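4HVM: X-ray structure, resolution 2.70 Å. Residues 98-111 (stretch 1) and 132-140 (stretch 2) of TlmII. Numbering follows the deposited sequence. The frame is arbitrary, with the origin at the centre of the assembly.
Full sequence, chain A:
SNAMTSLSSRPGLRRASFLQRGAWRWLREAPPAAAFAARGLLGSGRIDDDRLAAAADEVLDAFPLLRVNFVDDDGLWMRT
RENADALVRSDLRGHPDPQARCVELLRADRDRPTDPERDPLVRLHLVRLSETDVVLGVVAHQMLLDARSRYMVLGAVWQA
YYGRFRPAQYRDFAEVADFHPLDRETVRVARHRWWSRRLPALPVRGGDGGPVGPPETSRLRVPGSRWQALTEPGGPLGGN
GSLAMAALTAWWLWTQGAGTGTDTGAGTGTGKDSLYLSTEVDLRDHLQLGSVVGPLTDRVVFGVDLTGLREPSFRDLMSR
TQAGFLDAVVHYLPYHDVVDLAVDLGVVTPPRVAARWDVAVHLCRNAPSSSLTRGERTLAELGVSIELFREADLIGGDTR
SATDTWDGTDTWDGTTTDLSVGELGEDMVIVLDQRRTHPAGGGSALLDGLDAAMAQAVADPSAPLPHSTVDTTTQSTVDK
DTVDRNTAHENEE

Stretch 1 (98-111) PQARCVELLRADRD
Stretch 2 (132-140) TDVVLGVVA

Residues 98-110 of TlmII form an α-helix that lies against the β-strand 133-140, the two running in nearly the same direction with a signed crossing angle of -20° and axes 8.8 Å apart at closest approach. Helical phi/psi values cluster near -67/-38, and the strand is extended, from -101/127 at Asp133 to -133/147 at Ala140. No hydrogen bond links the two segments; packing joins them, burying 328 Å² in total. The register is fixed by CA-CA distances of 7.8 Å for Cys102-Val135 and 6.0 Å for Arg110-Val139, so the elements draw closer toward their C-terminal ends.

Pro98 opens the helix, where its lack of an amide hydrogen costs nothing, and its O accepts a bond from Cys102 N at 3.0 Å. Gln99 (chi1 m, chi2 t) starts sideways, but its long side chain brings NE2 to 3.9 Å from Asp133 OD2, a polar approach too long for a hydrogen bond. Asp133 (m) points toward the helix, while its OD1 accepts a 2.9 Å bond from Thr132 OG1.

On the outer side, Arg101 (m, m, p) bends to form a salt bridge with Glu104 (m, t): NE to OE1 is 2.7 Å and NH1 to OE2 is 3.0 Å.

One turn on from the start, Cys102 (t) points toward the strand. Its compact, apolar SG sits 3.6 Å from CG1 of Val135 (t), a contact that suits two buried residues. Leu106 (m, t), one turn later, also points toward the strand. Its CD1 lies 4.4 Å from Gly137 CA, and a CB ideally placed on that glycine would be only 3.0 Å from Leu106 CD1, so the absence of a side chain makes room for the leucine. Leu106 CD2 also packs 4.2 Å from Val139 CG2.

Val139 (t) is the hub of the contact, with 88 Å² covered, and its branched side chain meets three helix residues. Beyond Leu106, Asp109 (t) brings OD2 to 3.6 Å from Val139 CB; this carboxylate can lie beside an aliphatic group because both its oxygens are hydrogen-bonded to other partners. Arg110 (t, t, p) packs with its aliphatic base, CA lying 3.7 Å and CB 4.1 Å from Val139 CG1. Its end leads away from the strand, and NE bonds Asp111 OD1 at 3.1 Å in a salt bridge, so the charge is met outside the apolar contact. Leu136 and Val138 point away from the helix, as strand alternation requires.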

ATOM      1  N   PRO A  98      13.980 -22.917  -4.476  1.00 33.59           N
ATOM      2  CA  PRO A  98      14.542 -21.747  -3.792  1.00 31.21           C
ATOM      3  C   PRO A  98      13.601 -20.541  -3.786  1.00 29.79           C
ATOM      4  O   PRO A  98      13.573 -19.803  -2.801  1.00 37.29           O
ATOM      5  CB  PRO A  98      15.795 -21.431  -4.617  1.00 19.84           C
ATOM      6  CG  PRO A  98      16.141 -22.714  -5.292  1.00 21.43           C
ATOM      7  CD  PRO A  98      14.824 -23.347  -5.602  1.00 29.88           C
ATOM      8  N   GLN A  99      12.844 -20.347  -4.860  1.00 24.01           N
ATOM      9  CA  GLN A  99      11.969 -19.180  -4.964  1.00 23.26           C
ATOM     10  C   GLN A  99      10.814 -19.217  -3.966  1.00 23.98           C
ATOM     11  O   GLN A  99      10.449 -18.188  -3.388  1.00 23.13           O
ATOM     12  CB  GLN A  99      11.445 -19.006  -6.393  1.00 33.08           C
ATOM     13  CG  GLN A  99      12.541 -18.717  -7.413  1.00 47.08           C
ATOM     14  CD  GLN A  99      12.016 -18.037  -8.667  1.00 59.85           C
ATOM     15  OE1 GLN A  99      10.807 -17.880  -8.841  1.00 68.19           O
ATOM     16  NE2 GLN A  99      12.926 -17.625  -9.546  1.00 55.91           N
ATOM     17  N   ALA A 100      10.243 -20.399  -3.762  1.00 23.58           N
ATOM     18  CA  ALA A 100       9.158 -20.555  -2.802  1.00 15.26           C
ATOM     19  C   ALA A 100       9.655 -20.306  -1.386  1.00 25.67           C
ATOM     20  O   ALA A 100       8.909 -19.816  -0.541  1.00 28.86           O
ATOM     21  CB  ALA A 100       8.546 -21.943  -2.906  1.00 16.18           C
ATOM     22  N   ARG A 101      10.917 -20.645  -1.136  1.00 23.46           N
ATOM     23  CA  ARG A 101      11.518 -20.467   0.180  1.00 27.20           C
ATOM     24  C   ARG A 101      11.812 -18.998   0.445  1.00 25.35           C
ATOM     25  O   ARG A 101      11.680 -18.522   1.574  1.00 21.02           O
ATOM     26  CB  ARG A 101      12.809 -21.274   0.292  1.00 16.61           C
ATOM     27  CG  ARG A 101      12.679 -22.734  -0.097  1.00 17.75           C
ATOM     28  CD  ARG A 101      11.866 -23.520   0.909  1.00 18.70           C
ATOM     29  NE  ARG A 101      10.427 -23.444   0.666  1.00 27.36           N
ATOM     30  CZ  ARG A 101       9.758 -24.252  -0.150  1.00 29.09           C
ATOM     31  NH1 ARG A 101       8.447 -24.108  -0.297  1.00 22.78           N
ATOM     32  NH2 ARG A 101      10.396 -25.202  -0.823  1.00 31.59           N
ATOM     33  N   CYS A 102      12.212 -18.285  -0.603  1.00 24.32           N
ATOM     34  CA  CYS A 102      12.554 -16.873  -0.484  1.00 20.57           C
ATOM     35  C   CYS A 102      11.329 -16.050  -0.101  1.00 19.02           C
ATOM     36  O   CYS A 102      11.433 -15.057   0.621  1.00 23.62           O
ATOM     37  CB  CYS A 102      13.158 -16.359  -1.790  1.00 13.97           C
ATOM     38  SG  CYS A 102      13.801 -14.677  -1.688  1.00 29.22           S
ATOM     39  N   VAL A 103      10.168 -16.477  -0.587  1.00 17.44           N
ATOM     40  CA  VAL A 103       8.907 -15.838  -0.230  1.00 16.37           C
ATOM     41  C   VAL A 103       8.597 -16.104   1.234  1.00 11.79           C
ATOM     42  O   VAL A 103       8.202 -15.204   1.973  1.00 34.49           O
ATOM     43  CB  VAL A 103       7.742 -16.340  -1.103  1.00 11.96           C
ATOM     44  CG1 VAL A 103       6.410 -15.812  -0.587  1.00 17.53           C
ATOM     45  CG2 VAL A 103       7.950 -15.933  -2.548  1.00 12.11           C
ATOM     46  N   GLU A 104       8.783 -17.351   1.650  1.00 12.51           N
ATOM     47  CA  GLU A 104       8.550 -17.735   3.032  1.00 12.79           C
ATOM     48  C   GLU A 104       9.553 -17.052   3.955  1.00 19.22           C
ATOM     49  O   GLU A 104       9.259 -16.794   5.119  1.00 19.03           O
ATOM     50  CB  GLU A 104       8.634 -19.257   3.185  1.00 13.79           C
ATOM     51  CG  GLU A 104       7.555 -20.025   2.429  1.00 34.48           C
ATOM     52  CD  GLU A 104       7.944 -21.472   2.159  1.00 38.82           C
ATOM     53  OE1 GLU A 104       9.098 -21.847   2.454  1.00 45.25           O
ATOM     54  OE2 GLU A 104       7.094 -22.233   1.649  1.00 36.65           O
ATOM     55  N   LEU A 105      10.737 -16.754   3.432  1.00 12.86           N
ATOM     56  CA  LEU A 105      11.768 -16.087   4.220  1.00 17.27           C
ATOM     57  C   LEU A 105      11.376 -14.644   4.529  1.00 22.63           C
ATOM     58  O   LEU A 105      11.415 -14.210   5.680  1.00 25.72           O
ATOM     59  CB  LEU A 105      13.107 -16.123   3.478  1.00 18.24           C
ATOM     60  CG  LEU A 105      14.349 -15.547   4.163  1.00 16.23           C
ATOM     61  CD1 LEU A 105      15.575 -16.361   3.785  1.00 17.71           C
ATOM     62  CD2 LEU A 105      14.554 -14.093   3.780  1.00 14.37           C
ATOM     63  N   LEU A 106      11.013 -13.903   3.488  1.00 21.75           N
ATOM     64  CA  LEU A 106      10.646 -12.500   3.635  1.00 10.98           C
ATOM     65  C   LEU A 106       9.381 -12.333   4.473  1.00 21.71           C
ATOM     66  O   LEU A 106       9.282 -11.415   5.289  1.00 30.76           O
ATOM     67  CB  LEU A 106      10.470 -11.852   2.263  1.00 10.58           C
ATOM     68  CG  LEU A 106      11.741 -11.786   1.419  1.00 11.01           C
ATOM     69  CD1 LEU A 106      11.449 -11.208   0.052  1.00 10.83           C
ATOM     70  CD2 LEU A 106      12.793 -10.956   2.133  1.00 11.23           C
ATOM     71  N   ARG A 107       8.416 -13.224   4.264  1.00 15.86           N
ATOM     72  CA  ARG A 107       7.200 -13.238   5.068  1.00 13.17           C
ATOM     73  C   ARG A 107       7.523 -13.461   6.539  1.00 18.29           C
ATOM     74  O   ARG A 107       6.944 -12.819   7.415  1.00 26.11           O
ATOM     75  CB  ARG A 107       6.248 -14.335   4.592  1.00 11.07           C
ATOM     76  CG  ARG A 107       5.439 -13.992   3.356  1.00 19.75           C
ATOM     77  CD  ARG A 107       4.552 -15.163   2.956  1.00 11.15           C
ATOM     78  NE  ARG A 107       3.692 -14.850   1.820  1.00 25.39           N
ATOM     79  CZ  ARG A 107       2.800 -15.690   1.304  1.00 28.43           C
ATOM     80  NH1 ARG A 107       2.653 -16.899   1.823  1.00 32.25           N
ATOM     81  NH2 ARG A 107       2.056 -15.320   0.270  1.00 25.37           N
ATOM     82  N   ALA A 108       8.450 -14.377   6.803  1.00 18.70           N
ATOM     83  CA  ALA A 108       8.827 -14.710   8.171  1.00 20.70           C
ATOM     84  C   ALA A 108       9.499 -13.537   8.868  1.00 20.28           C
ATOM     85  O   ALA A 108       9.202 -13.240  10.025  1.00 26.77           O
ATOM     86  CB  ALA A 108       9.737 -15.926   8.188  1.00 25.85           C
ATOM     87  N   ASP A 109      10.400 -12.866   8.157  1.00 12.41           N
ATOM     88  CA  ASP A 109      11.091 -11.710   8.710  1.00 26.28           C
ATOM     89  C   ASP A 109      10.126 -10.543   8.877  1.00 27.68           C
ATOM     90  O   ASP A 109      10.310  -9.690   9.743  1.00 35.25           O
ATOM     91  CB  ASP A 109      12.261 -11.300   7.816  1.00 16.85           C
ATOM     92  CG  ASP A 109      13.112 -10.208   8.437  1.00 22.57           C
ATOM     93  OD1 ASP A 109      13.977 -10.528   9.280  1.00 26.36           O
ATOM     94  OD2 ASP A 109      12.918  -9.026   8.087  1.00 29.14           O
ATOM     95  N   ARG A 110       9.097 -10.515   8.036  1.00 21.00           N
ATOM     96  CA  ARG A 110       8.069  -9.486   8.103  1.00 20.20           C
ATOM     97  C   ARG A 110       7.213  -9.642   9.353  1.00 11.55           C
ATOM     98  O   ARG A 110       6.766  -8.657   9.941  1.00 24.59           O
ATOM     99  CB  ARG A 110       7.188  -9.551   6.854  1.00 16.76           C
ATOM    100  CG  ARG A 110       6.067  -8.529   6.808  1.00 10.11           C
ATOM    101  CD  ARG A 110       5.045  -8.920   5.761  1.00 30.09           C
ATOM    102  NE  ARG A 110       4.403 -10.185   6.099  1.00 32.41           N
ATOM    103  CZ  ARG A 110       3.635 -10.881   5.268  1.00 34.70           C
ATOM    104  NH1 ARG A 110       3.095 -12.021   5.674  1.00 39.43           N
ATOM    105  NH2 ARG A 110       3.411 -10.441   4.036  1.00 23.82           N
ATOM    106  N   ASP A 111       6.991 -10.887   9.756  1.00 22.51           N
ATOM    107  CA  ASP A 111       6.106 -11.184  10.878  1.00 26.03           C
ATOM    108  C   ASP A 111       6.837 -11.134  12.215  1.00 25.78           C
ATOM    109  O   ASP A 111       6.227 -11.316  13.269  1.00 24.81           O
ATOM    110  CB  ASP A 111       5.443 -12.552  10.699  1.00 35.07           C
ATOM    111  CG  ASP A 111       4.631 -12.647   9.416  1.00 44.76           C
ATOM    112  OD1 ASP A 111       4.243 -11.590   8.865  1.00 45.91           O
ATOM    113  OD2 ASP A 111       4.376 -13.783   8.960  1.00 50.35           O
ATOM    114  N   THR A 132      22.857 -18.175 -10.619  1.00 41.45           N
ATOM    115  CA  THR A 132      22.554 -17.003 -11.432  1.00 43.66           C
ATOM    116  C   THR A 132      21.554 -16.060 -10.763  1.00 44.95           C
ATOM    117  O   THR A 132      21.562 -14.858 -11.024  1.00 49.64           O
ATOM    118  CB  THR A 132      22.002 -17.402 -12.817  1.00 46.28           C
ATOM    119  OG1 THR A 132      20.785 -18.144 -12.655  1.00 48.43           O
ATOM    120  CG2 THR A 132      23.011 -18.252 -13.576  1.00 48.07           C
ATOM    121  N   ASP A 133      20.701 -16.607  -9.901  1.00 40.34           N
ATOM    122  CA  ASP A 133      19.590 -15.846  -9.330  1.00 37.41           C
ATOM    123  C   ASP A 133      19.833 -15.345  -7.908  1.00 31.43           C
ATOM    124  O   ASP A 133      20.171 -16.117  -7.010  1.00 30.48           O
ATOM    125  CB  ASP A 133      18.297 -16.668  -9.379  1.00 46.14           C
ATOM    126  CG  ASP A 133      17.743 -16.807 -10.788  1.00 56.53           C
ATOM    127  OD1 ASP A 133      18.519 -16.649 -11.755  1.00 60.37           O
ATOM    128  OD2 ASP A 133      16.529 -17.073 -10.928  1.00 59.42           O
ATOM    129  N   VAL A 134      19.648 -14.042  -7.717  1.00 26.82           N
ATOM    130  CA  VAL A 134      19.738 -13.423  -6.399  1.00 22.21           C
ATOM    131  C   VAL A 134      18.550 -12.497  -6.175  1.00 21.48           C
ATOM    132  O   VAL A 134      18.253 -11.649  -7.015  1.00 22.31           O
ATOM    133  CB  VAL A 134      21.026 -12.600  -6.246  1.00 22.64           C
ATOM    134  CG1 VAL A 134      21.030 -11.863  -4.915  1.00 19.44           C
ATOM    135  CG2 VAL A 134      22.243 -13.494  -6.366  1.00 27.35           C
ATOM    136  N   VAL A 135      17.871 -12.660  -5.044  1.00 23.83           N
ATOM    137  CA  VAL A 135      16.760 -11.783  -4.693  1.00 18.70           C
ATOM    138  C   VAL A 135      17.190 -10.704  -3.708  1.00 15.08           C
ATOM    139  O   VAL A 135      17.734 -11.001  -2.645  1.00 25.30           O
ATOM    140  CB  VAL A 135      15.576 -12.566  -4.097  1.00 18.87           C
ATOM    141  CG1 VAL A 135      14.553 -11.611  -3.499  1.00 13.40           C
ATOM    142  CG2 VAL A 135      14.934 -13.443  -5.158  1.00 22.22           C
ATOM    143  N   LEU A 136      16.951  -9.450  -4.076  1.00 16.70           N
ATOM    144  CA  LEU A 136      17.153  -8.332  -3.166  1.00 14.40           C
ATOM    145  C   LEU A 136      15.798  -7.919  -2.617  1.00 17.44           C
ATOM    146  O   LEU A 136      14.970  -7.378  -3.346  1.00 27.40           O
ATOM    147  CB  LEU A 136      17.799  -7.152  -3.888  1.00 15.11           C
ATOM    148  CG  LEU A 136      18.039  -5.905  -3.034  1.00 24.55           C
ATOM    149  CD1 LEU A 136      19.262  -6.054  -2.130  1.00 15.63           C
ATOM    150  CD2 LEU A 136      18.155  -4.672  -3.911  1.00 22.83           C
ATOM    151  N   GLY A 137      15.566  -8.180  -1.337  1.00 15.93           N
ATOM    152  CA  GLY A 137      14.278  -7.887  -0.741  1.00 11.71           C
ATOM    153  C   GLY A 137      14.346  -6.821   0.333  1.00 16.71           C
ATOM    154  O   GLY A 137      15.388  -6.614   0.952  1.00 19.45           O
ATOM    155  N   VAL A 138      13.227  -6.138   0.549  1.00 15.52           N
ATOM    156  CA  VAL A 138      13.135  -5.146   1.611  1.00 10.72           C
ATOM    157  C   VAL A 138      11.946  -5.447   2.519  1.00 21.66           C
ATOM    158  O   VAL A 138      10.843  -5.738   2.052  1.00 20.24           O
ATOM    159  CB  VAL A 138      13.038  -3.701   1.052  1.00 10.80           C
ATOM    160  CG1 VAL A 138      11.847  -3.553   0.112  1.00 14.77           C
ATOM    161  CG2 VAL A 138      12.958  -2.691   2.183  1.00 10.85           C
ATOM    162  N   VAL A 139      12.189  -5.401   3.822  1.00 20.41           N
ATOM    163  CA  VAL A 139      11.131  -5.564   4.810  1.00 10.17           C
ATOM    164  C   VAL A 139      11.079  -4.303   5.660  1.00 16.98           C
ATOM    165  O   VAL A 139      11.974  -4.060   6.468  1.00 17.97           O
ATOM    166  CB  VAL A 139      11.390  -6.778   5.707  1.00 10.51           C
ATOM    167  CG1 VAL A 139      10.279  -6.924   6.733  1.00 10.50           C
ATOM    168  CG2 VAL A 139      11.514  -8.037   4.865  1.00 10.47           C
ATOM    169  N   ALA A 140      10.036  -3.501   5.483  1.00 10.11           N
ATOM    170  CA  ALA A 140      10.038  -2.165   6.068  1.00 12.73           C
ATOM    171  C   ALA A 140       8.766  -1.766   6.804  1.00 15.35           C
ATOM    172  O   ALA A 140       7.661  -2.158   6.435  1.00 22.99           O
ATOM    173  CB  ALA A 140      10.365  -1.133   4.999  1.00 11.31           C
TER